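Local coordinates for putative ABC-transporter ATP-binding protein (PDB 1Z47) that probably binds and hydrolyses ATP as the nucleotide-binding subunit of a putative sulfate ABC transporter, at residues R87-F99 with R158-P172. Numbering follows the deposited sequence.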
ATOM      1  N   ARG B  87     -16.309  28.662   7.098  1.00 59.09           N
ATOM      2  CA  ARG B  87     -16.105  28.237   5.719  1.00 58.66           C
ATOM      3  C   ARG B  87     -17.078  27.131   5.345  1.00 59.08           C
ATOM      4  O   ARG B  87     -17.570  26.401   6.206  1.00 60.83           O
ATOM      5  CB  ARG B  87     -14.656  27.772   5.511  1.00 60.27           C
ATOM      6  CG  ARG B  87     -13.613  28.804   5.944  1.00 59.70           C
ATOM      7  CD  ARG B  87     -12.190  28.402   5.553  1.00 59.93           C
ATOM      8  NE  ARG B  87     -11.203  29.385   6.000  1.00 60.73           N
ATOM      9  CZ  ARG B  87      -9.919  29.382   5.643  1.00 63.15           C
ATOM     10  NH1 ARG B  87      -9.451  28.443   4.826  1.00 61.57           N
ATOM     11  NH2 ARG B  87      -9.101  30.324   6.099  1.00 59.96           N
ATOM     12  N   ASN B  88     -17.362  27.014   4.055  1.00 60.61           N
ATOM     13  CA  ASN B  88     -18.294  26.004   3.565  1.00 62.64           C
ATOM     14  C   ASN B  88     -17.543  24.689   3.334  1.00 59.91           C
ATOM     15  O   ASN B  88     -17.569  24.129   2.235  1.00 60.30           O
ATOM     16  CB  ASN B  88     -18.918  26.496   2.258  1.00 66.91           C
ATOM     17  CG  ASN B  88     -20.398  26.173   2.151  1.00 71.31           C
ATOM     18  OD1 ASN B  88     -20.782  25.060   1.792  1.00 71.90           O
ATOM     19  ND2 ASN B  88     -21.240  27.155   2.465  1.00 75.17           N
ATOM     20  N   VAL B  89     -16.893  24.191   4.380  1.00 57.24           N
ATOM     21  CA  VAL B  89     -16.104  22.966   4.267  1.00 54.47           C
ATOM     22  C   VAL B  89     -16.379  21.957   5.378  1.00 52.69           C
ATOM     23  O   VAL B  89     -16.584  22.329   6.530  1.00 53.24           O
ATOM     24  CB  VAL B  89     -14.607  23.299   4.291  1.00 51.95           C
ATOM     25  CG1 VAL B  89     -14.281  24.317   3.207  1.00 53.59           C
ATOM     26  CG2 VAL B  89     -14.223  23.839   5.654  1.00 55.39           C
ATOM     27  N   GLY B  90     -16.368  20.676   5.026  1.00 48.70           N
ATOM     28  CA  GLY B  90     -16.605  19.639   6.013  1.00 49.63           C
ATOM     29  C   GLY B  90     -15.331  18.846   6.247  1.00 48.28           C
ATOM     30  O   GLY B  90     -14.566  18.640   5.315  1.00 46.56           O
ATOM     31  N   LEU B  91     -15.112  18.394   7.479  1.00 47.03           N
ATOM     32  CA  LEU B  91     -13.908  17.639   7.814  1.00 51.01           C
ATOM     33  C   LEU B  91     -14.080  16.150   8.126  1.00 51.29           C
ATOM     34  O   LEU B  91     -14.938  15.757   8.915  1.00 51.93           O
ATOM     35  CB  LEU B  91     -13.222  18.299   9.005  1.00 52.69           C
ATOM     36  CG  LEU B  91     -12.536  19.656   8.828  1.00 56.53           C
ATOM     37  CD1 LEU B  91     -13.216  20.492   7.768  1.00 56.60           C
ATOM     38  CD2 LEU B  91     -12.533  20.361  10.172  1.00 55.84           C
ATOM     39  N   VAL B  92     -13.244  15.329   7.498  1.00 50.75           N
ATOM     40  CA  VAL B  92     -13.218  13.881   7.733  1.00 52.03           C
ATOM     41  C   VAL B  92     -11.737  13.640   8.068  1.00 52.29           C
ATOM     42  O   VAL B  92     -10.932  13.243   7.214  1.00 47.14           O
ATOM     43  CB  VAL B  92     -13.609  13.071   6.470  1.00 55.31           C
ATOM     44  CG1 VAL B  92     -13.752  11.597   6.826  1.00 53.32           C
ATOM     45  CG2 VAL B  92     -14.913  13.606   5.874  1.00 54.26           C
ATOM     46  N   PHE B  93     -11.384  13.935   9.312  1.00 54.52           N
ATOM     47  CA  PHE B  93     -10.003  13.816   9.784  1.00 62.19           C
ATOM     48  C   PHE B  93      -9.728  12.621  10.690  1.00 67.13           C
ATOM     49  O   PHE B  93     -10.632  12.084  11.331  1.00 66.49           O
ATOM     50  CB  PHE B  93      -9.610  15.087  10.550  1.00 60.27           C
ATOM     51  CG  PHE B  93      -9.256  16.262   9.673  1.00 60.72           C
ATOM     52  CD1 PHE B  93      -9.838  16.428   8.415  1.00 57.49           C
ATOM     53  CD2 PHE B  93      -8.374  17.243  10.140  1.00 60.66           C
ATOM     54  CE1 PHE B  93      -9.550  17.552   7.636  1.00 57.37           C
ATOM     55  CE2 PHE B  93      -8.076  18.373   9.369  1.00 58.89           C
ATOM     56  CZ  PHE B  93      -8.670  18.526   8.115  1.00 60.03           C
ATOM     57  N   GLN B  94      -8.460  12.220  10.741  1.00 74.49           N
ATOM     58  CA  GLN B  94      -8.036  11.124  11.605  1.00 81.86           C
ATOM     59  C   GLN B  94      -7.980  11.762  12.997  1.00 84.27           C
ATOM     60  O   GLN B  94      -8.059  11.082  14.020  1.00 86.16           O
ATOM     61  CB  GLN B  94      -6.641  10.622  11.193  1.00 84.90           C
ATOM     62  CG  GLN B  94      -6.214   9.308  11.867  1.00 90.21           C
ATOM     63  CD  GLN B  94      -4.765   8.934  11.591  1.00 91.61           C
ATOM     64  OE1 GLN B  94      -4.338   8.839  10.440  1.00 94.98           O
ATOM     65  NE2 GLN B  94      -4.003   8.711  12.653  1.00 94.06           N
ATOM     66  N   ASN B  95      -7.851  13.088  12.996  1.00 86.51           N
ATOM     67  CA  ASN B  95      -7.776  13.924  14.196  1.00 88.85           C
ATOM     68  C   ASN B  95      -9.133  13.957  14.900  1.00 89.65           C
ATOM     69  O   ASN B  95      -9.247  14.346  16.064  1.00 89.73           O
ATOM     70  CB  ASN B  95      -7.370  15.344  13.771  1.00 90.95           C
ATOM     71  CG  ASN B  95      -7.315  16.324  14.928  1.00 92.41           C
ATOM     72  OD1 ASN B  95      -8.299  16.536  15.636  1.00 93.40           O
ATOM     73  ND2 ASN B  95      -6.156  16.942  15.113  1.00 94.06           N
ATOM     74  N   TYR B  96     -10.160  13.528  14.176  1.00 90.02           N
ATOM     75  CA  TYR B  96     -11.531  13.509  14.673  1.00 89.73           C
ATOM     76  C   TYR B  96     -11.835  12.292  15.549  1.00 87.88           C
ATOM     77  O   TYR B  96     -10.949  11.515  15.919  1.00 89.01           O
ATOM     78  CB  TYR B  96     -12.490  13.525  13.476  1.00 92.30           C
ATOM     79  CG  TYR B  96     -13.649  14.494  13.574  1.00 92.47           C
ATOM     80  CD1 TYR B  96     -14.284  14.953  12.418  1.00 91.52           C
ATOM     81  CD2 TYR B  96     -14.125  14.936  14.811  1.00 90.06           C
ATOM     82  CE1 TYR B  96     -15.361  15.826  12.487  1.00 91.37           C
ATOM     83  CE2 TYR B  96     -15.207  15.808  14.891  1.00 90.30           C
ATOM     84  CZ  TYR B  96     -15.820  16.248  13.724  1.00 90.66           C
ATOM     85  OH  TYR B  96     -16.895  17.101  13.787  1.00 91.51           O
ATOM     86  N   ALA B  97     -13.111  12.143  15.872  1.00 81.37           N
ATOM     87  CA  ALA B  97     -13.573  11.038  16.683  1.00 77.44           C
ATOM     88  C   ALA B  97     -15.082  11.164  16.764  1.00 74.80           C
ATOM     89  O   ALA B  97     -15.603  12.222  17.119  1.00 72.47           O
ATOM     90  CB  ALA B  97     -12.967  11.106  18.072  1.00 76.59           C
ATOM     91  N   LEU B  98     -15.782  10.095  16.403  1.00 70.53           N
ATOM     92  CA  LEU B  98     -17.229  10.103  16.473  1.00 65.66           C
ATOM     93  C   LEU B  98     -17.591  10.287  17.942  1.00 66.03           C
ATOM     94  O   LEU B  98     -16.810   9.935  18.831  1.00 64.24           O
ATOM     95  CB  LEU B  98     -17.808   8.774  15.972  1.00 63.54           C
ATOM     96  CG  LEU B  98     -17.519   8.318  14.540  1.00 57.80           C
ATOM     97  CD1 LEU B  98     -18.307   7.030  14.267  1.00 55.66           C
ATOM     98  CD2 LEU B  98     -17.904   9.401  13.553  1.00 54.71           C
ATOM     99  N   PHE B  99     -18.764  10.852  18.196  1.00 63.62           N
ATOM    100  CA  PHE B  99     -19.227  11.049  19.557  1.00 60.57           C
ATOM    101  C   PHE B  99     -19.675   9.677  20.037  1.00 60.56           C
ATOM    102  O   PHE B  99     -20.771   9.209  19.732  1.00 57.46           O
ATOM    103  CB  PHE B  99     -20.365  12.061  19.549  1.00 65.77           C
ATOM    104  CG  PHE B  99     -19.987  13.369  18.901  1.00 68.28           C
ATOM    105  CD1 PHE B  99     -20.900  14.069  18.119  1.00 71.43           C
ATOM    106  CD2 PHE B  99     -18.704  13.895  19.062  1.00 71.79           C
ATOM    107  CE1 PHE B  99     -20.542  15.277  17.504  1.00 74.54           C
ATOM    108  CE2 PHE B  99     -18.333  15.101  18.454  1.00 71.94           C
ATOM    109  CZ  PHE B  99     -19.255  15.792  17.673  1.00 74.90           C
ATOM    110  N   ARG B 158     -21.635  12.528   8.884  1.00 35.50           N
ATOM    111  CA  ARG B 158     -21.647  13.694   9.780  1.00 38.85           C
ATOM    112  C   ARG B 158     -21.089  14.918   9.072  1.00 39.14           C
ATOM    113  O   ARG B 158     -21.662  15.998   9.143  1.00 40.38           O
ATOM    114  CB  ARG B 158     -20.789  13.436  11.032  1.00 38.38           C
ATOM    115  CG  ARG B 158     -20.591  14.648  11.941  1.00 44.63           C
ATOM    116  CD  ARG B 158     -19.896  14.274  13.255  1.00 52.27           C
ATOM    117  NE  ARG B 158     -18.547  13.748  13.028  1.00 60.92           N
ATOM    118  CZ  ARG B 158     -17.740  13.273  13.977  1.00 60.90           C
ATOM    119  NH1 ARG B 158     -16.531  12.821  13.656  1.00 63.08           N
ATOM    120  NH2 ARG B 158     -18.130  13.239  15.247  1.00 59.74           N
ATOM    121  N   ALA B 159     -19.959  14.744   8.396  1.00 40.10           N
ATOM    122  CA  ALA B 159     -19.319  15.847   7.679  1.00 41.04           C
ATOM    123  C   ALA B 159     -20.202  16.386   6.566  1.00 41.41           C
ATOM    124  O   ALA B 159     -20.238  17.592   6.341  1.00 42.79           O
ATOM    125  CB  ALA B 159     -17.957  15.392   7.092  1.00 34.55           C
ATOM    126  N   LEU B 160     -20.926  15.499   5.886  1.00 37.82           N
ATOM    127  CA  LEU B 160     -21.776  15.891   4.773  1.00 41.50           C
ATOM    128  C   LEU B 160     -23.148  16.444   5.097  1.00 46.65           C
ATOM    129  O   LEU B 160     -23.735  17.176   4.288  1.00 42.45           O
ATOM    130  CB  LEU B 160     -21.967  14.710   3.834  1.00 44.61           C
ATOM    131  CG  LEU B 160     -20.728  14.337   3.022  1.00 47.37           C
ATOM    132  CD1 LEU B 160     -21.012  13.067   2.225  1.00 44.78           C
ATOM    133  CD2 LEU B 160     -20.357  15.507   2.105  1.00 45.54           C
ATOM    134  N   ALA B 161     -23.669  16.085   6.264  1.00 48.98           N
ATOM    135  CA  ALA B 161     -25.003  16.524   6.665  1.00 51.57           C
ATOM    136  C   ALA B 161     -25.359  17.966   6.283  1.00 52.14           C
ATOM    137  O   ALA B 161     -26.366  18.194   5.601  1.00 49.55           O
ATOM    138  CB  ALA B 161     -25.191  16.313   8.172  1.00 52.76           C
ATOM    139  N   PRO B 162     -24.547  18.950   6.718  1.00 49.71           N
ATOM    140  CA  PRO B 162     -24.744  20.377   6.448  1.00 51.45           C
ATOM    141  C   PRO B 162     -24.609  20.787   4.990  1.00 52.51           C
ATOM    142  O   PRO B 162     -24.806  21.955   4.660  1.00 56.54           O
ATOM    143  CB  PRO B 162     -23.679  21.048   7.311  1.00 54.10           C
ATOM    144  CG  PRO B 162     -23.411  20.051   8.396  1.00 53.08           C
ATOM    145  CD  PRO B 162     -23.402  18.764   7.625  1.00 54.74           C
ATOM    146  N   ARG B 163     -24.254  19.843   4.123  1.00 50.94           N
ATOM    147  CA  ARG B 163     -24.109  20.132   2.699  1.00 53.81           C
ATOM    148  C   ARG B 163     -22.890  21.048   2.456  1.00 55.46           C
ATOM    149  O   ARG B 163     -23.008  22.109   1.839  1.00 52.90           O
ATOM    150  CB  ARG B 163     -25.396  20.809   2.195  1.00 56.68           C
ATOM    151  CG  ARG B 163     -25.673  20.689   0.696  1.00 65.41           C
ATOM    152  CD  ARG B 163     -26.826  19.721   0.411  1.00 67.72           C
ATOM    153  NE  ARG B 163     -27.885  19.821   1.419  1.00 70.65           N
ATOM    154  CZ  ARG B 163     -29.010  19.108   1.407  1.00 68.91           C
ATOM    155  NH1 ARG B 163     -29.912  19.258   2.373  1.00 63.79           N
ATOM    156  NH2 ARG B 163     -29.242  18.251   0.422  1.00 69.53           N
ATOM    157  N   PRO B 164     -21.699  20.652   2.951  1.00 52.36           N
ATOM    158  CA  PRO B 164     -20.500  21.486   2.755  1.00 49.45           C
ATOM    159  C   PRO B 164     -20.165  21.691   1.291  1.00 41.93           C
ATOM    160  O   PRO B 164     -20.508  20.869   0.441  1.00 40.43           O
ATOM    161  CB  PRO B 164     -19.397  20.697   3.472  1.00 47.38           C
ATOM    162  CG  PRO B 164     -20.152  19.965   4.545  1.00 54.02           C
ATOM    163  CD  PRO B 164     -21.401  19.501   3.821  1.00 52.49           C
ATOM    164  N   GLN B 165     -19.481  22.790   1.004  1.00 46.37           N
ATOM    165  CA  GLN B 165     -19.060  23.105  -0.360  1.00 47.36           C
ATOM    166  C   GLN B 165     -17.799  22.281  -0.654  1.00 44.33           C
ATOM    167  O   GLN B 165     -17.614  21.744  -1.757  1.00 45.72           O
ATOM    168  CB  GLN B 165     -18.673  24.582  -0.482  1.00 50.49           C
ATOM    169  CG  GLN B 165     -19.767  25.567  -0.860  1.00 56.83           C
ATOM    170  CD  GLN B 165     -19.185  26.959  -1.116  1.00 58.10           C
ATOM    171  OE1 GLN B 165     -18.357  27.142  -2.014  1.00 54.74           O
ATOM    172  NE2 GLN B 165     -19.611  27.942  -0.321  1.00 63.65           N
ATOM    173  N   VAL B 166     -16.932  22.220   0.353  1.00 45.80           N
ATOM    174  CA  VAL B 166     -15.672  21.494   0.252  1.00 41.86           C
ATOM    175  C   VAL B 166     -15.575  20.384   1.298  1.00 39.34           C
ATOM    176  O   VAL B 166     -15.987  20.538   2.440  1.00 44.13           O
ATOM    177  CB  VAL B 166     -14.468  22.457   0.406  1.00 41.66           C
ATOM    178  CG1 VAL B 166     -13.169  21.692   0.182  1.00 41.28           C
ATOM    179  CG2 VAL B 166     -14.573  23.613  -0.614  1.00 42.55           C
ATOM    180  N   LEU B 167     -15.009  19.261   0.873  1.00 40.57           N
ATOM    181  CA  LEU B 167     -14.827  18.098   1.720  1.00 39.98           C
ATOM    182  C   LEU B 167     -13.300  17.865   1.831  1.00 33.61           C
ATOM    183  O   LEU B 167     -12.623  17.729   0.804  1.00 38.77           O
ATOM    184  CB  LEU B 167     -15.525  16.915   1.052  1.00 37.67           C
ATOM    185  CG  LEU B 167     -16.092  15.775   1.898  1.00 46.90           C
ATOM    186  CD1 LEU B 167     -17.094  16.316   2.916  1.00 46.29           C
ATOM    187  CD2 LEU B 167     -16.772  14.768   0.969  1.00 39.28           C
ATOM    188  N   LEU B 168     -12.780  17.865   3.057  1.00 30.50           N
ATOM    189  CA  LEU B 168     -11.348  17.651   3.305  1.00 32.22           C
ATOM    190  C   LEU B 168     -11.031  16.347   4.056  1.00 36.85           C
ATOM    191  O   LEU B 168     -11.560  16.105   5.150  1.00 38.83           O
ATOM    192  CB  LEU B 168     -10.790  18.823   4.103  1.00 35.86           C
ATOM    193  CG  LEU B 168     -11.083  20.201   3.491  1.00 37.12           C
ATOM    194  CD1 LEU B 168     -10.492  21.286   4.376  1.00 35.58           C
ATOM    195  CD2 LEU B 168     -10.511  20.258   2.077  1.00 37.50           C
ATOM    196  N   PHE B 169     -10.136  15.523   3.501  1.00 35.93           N
ATOM    197  CA  PHE B 169      -9.770  14.257   4.164  1.00 38.74           C
ATOM    198  C   PHE B 169      -8.312  14.289   4.612  1.00 39.43           C
ATOM    199  O   PHE B 169      -7.429  14.510   3.791  1.00 37.75           O
ATOM    200  CB  PHE B 169      -9.959  13.072   3.207  1.00 35.62           C
ATOM    201  CG  PHE B 169     -11.375  12.871   2.757  1.00 36.14           C
ATOM    202  CD1 PHE B 169     -11.928  13.678   1.769  1.00 37.76           C
ATOM    203  CD2 PHE B 169     -12.167  11.886   3.342  1.00 39.22           C
ATOM    204  CE1 PHE B 169     -13.249  13.509   1.368  1.00 42.25           C
ATOM    205  CE2 PHE B 169     -13.492  11.704   2.953  1.00 37.21           C
ATOM    206  CZ  PHE B 169     -14.035  12.518   1.964  1.00 43.35           C
ATOM    207  N   ASP B 170      -8.048  14.097   5.899  1.00 38.20           N
ATOM    208  CA  ASP B 170      -6.662  14.076   6.356  1.00 48.43           C
ATOM    209  C   ASP B 170      -6.248  12.658   6.766  1.00 52.69           C
ATOM    210  O   ASP B 170      -6.270  12.329   7.957  1.00 54.24           O
ATOM    211  CB  ASP B 170      -6.462  15.020   7.537  1.00 47.19           C
ATOM    212  CG  ASP B 170      -4.989  15.270   7.848  1.00 53.92           C
ATOM    213  OD1 ASP B 170      -4.716  15.934   8.870  1.00 58.23           O
ATOM    214  OD2 ASP B 170      -4.099  14.820   7.077  1.00 51.51           O
ATOM    215  N   GLU B 171      -5.891  11.831   5.774  1.00 55.16           N
ATOM    216  CA  GLU B 171      -5.451  10.445   5.993  1.00 59.06           C
ATOM    217  C   GLU B 171      -6.311   9.756   7.049  1.00 60.90           C
ATOM    218  O   GLU B 171      -5.794   9.088   7.951  1.00 57.29           O
ATOM    219  CB  GLU B 171      -3.984  10.415   6.448  1.00 61.31           C
ATOM    220  CG  GLU B 171      -3.770  11.026   7.830  1.00 71.04           C
ATOM    221  CD  GLU B 171      -2.376  10.797   8.394  1.00 79.87           C
ATOM    222  OE1 GLU B 171      -1.980   9.617   8.578  1.00 81.34           O
ATOM    223  OE2 GLU B 171      -1.684  11.807   8.662  1.00 83.03           O
ATOM    224  N   PRO B 172      -7.643   9.901   6.946  1.00 62.77           N
ATOM    225  CA  PRO B 172      -8.548   9.283   7.922  1.00 65.82           C
ATOM    226  C   PRO B 172      -8.486   7.751   8.004  1.00 67.48           C
ATOM    227  O   PRO B 172      -8.957   7.157   8.973  1.00 65.85           O
ATOM    228  CB  PRO B 172      -9.922   9.776   7.470  1.00 64.02           C
ATOM    229  CG  PRO B 172      -9.755   9.853   5.969  1.00 63.26           C
ATOM    230  CD  PRO B 172      -8.404  10.523   5.845  1.00 61.47           C
TER
HETATM  231  O   HOH W   1     -16.847  13.884  10.388  1.00 42.01           O
HETATM  232  O   HOH W   2      -6.106  14.658  10.890  1.00 51.40           O
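Arg158 reaches Tyr96 with CG trans to its backbone N (chi1 173°) and a single bend at chi3 (62°), which lays the guanidinium flat on the tyrosine ring, their centres 3.7 Å apart. NH1 sits over the ring centre, a cation-pi stack, while CD2 of Leu98 covers the opposite guanidinium face. Arg158 NH2 points at a second ring, hanging over the face of Phe99, and makes a weak hydrogen bond to Ala97 O at 3.3 Å. Arg158 NE gives its hydrogen to a water that in turn donates to Leu91 O, so the end of helix 148-160 is tied to both the edge strand and the loop after it.

Next to this cluster, strands 89-93 and 166-170 run parallel. Asn88 O accepts from Val166 N, Gly90 N donates to Val166 O at 2.6 Å, and the series continues through Leu168 to a longer bond from Asp170 N to Val92 O (3.3 Å). On one face CG2 of Val92 fits between Ala159 CB, 3.7 Å away, and the Phe169 ring. On the other, Phe93, its CG trans to the carbonyl carbon (chi1 -79°), receives Asp170 CB over the ring centre, 3.7 Å from the centroid, and turns an edge to Leu168 O. OD1 of Asp170 accepts from a second water at 2.8 Å.

Leu168 and Phe93 also pack on helix 54-62, and Asp170 touches the probable Walker A loop. Strand 166-170, ending at Asp170 and followed by Glu171, fits the Walker B strand of an ABC ATPase, and 94-99 following edge strand 89-93 the Q-loop, within the P-loop NTPase fold.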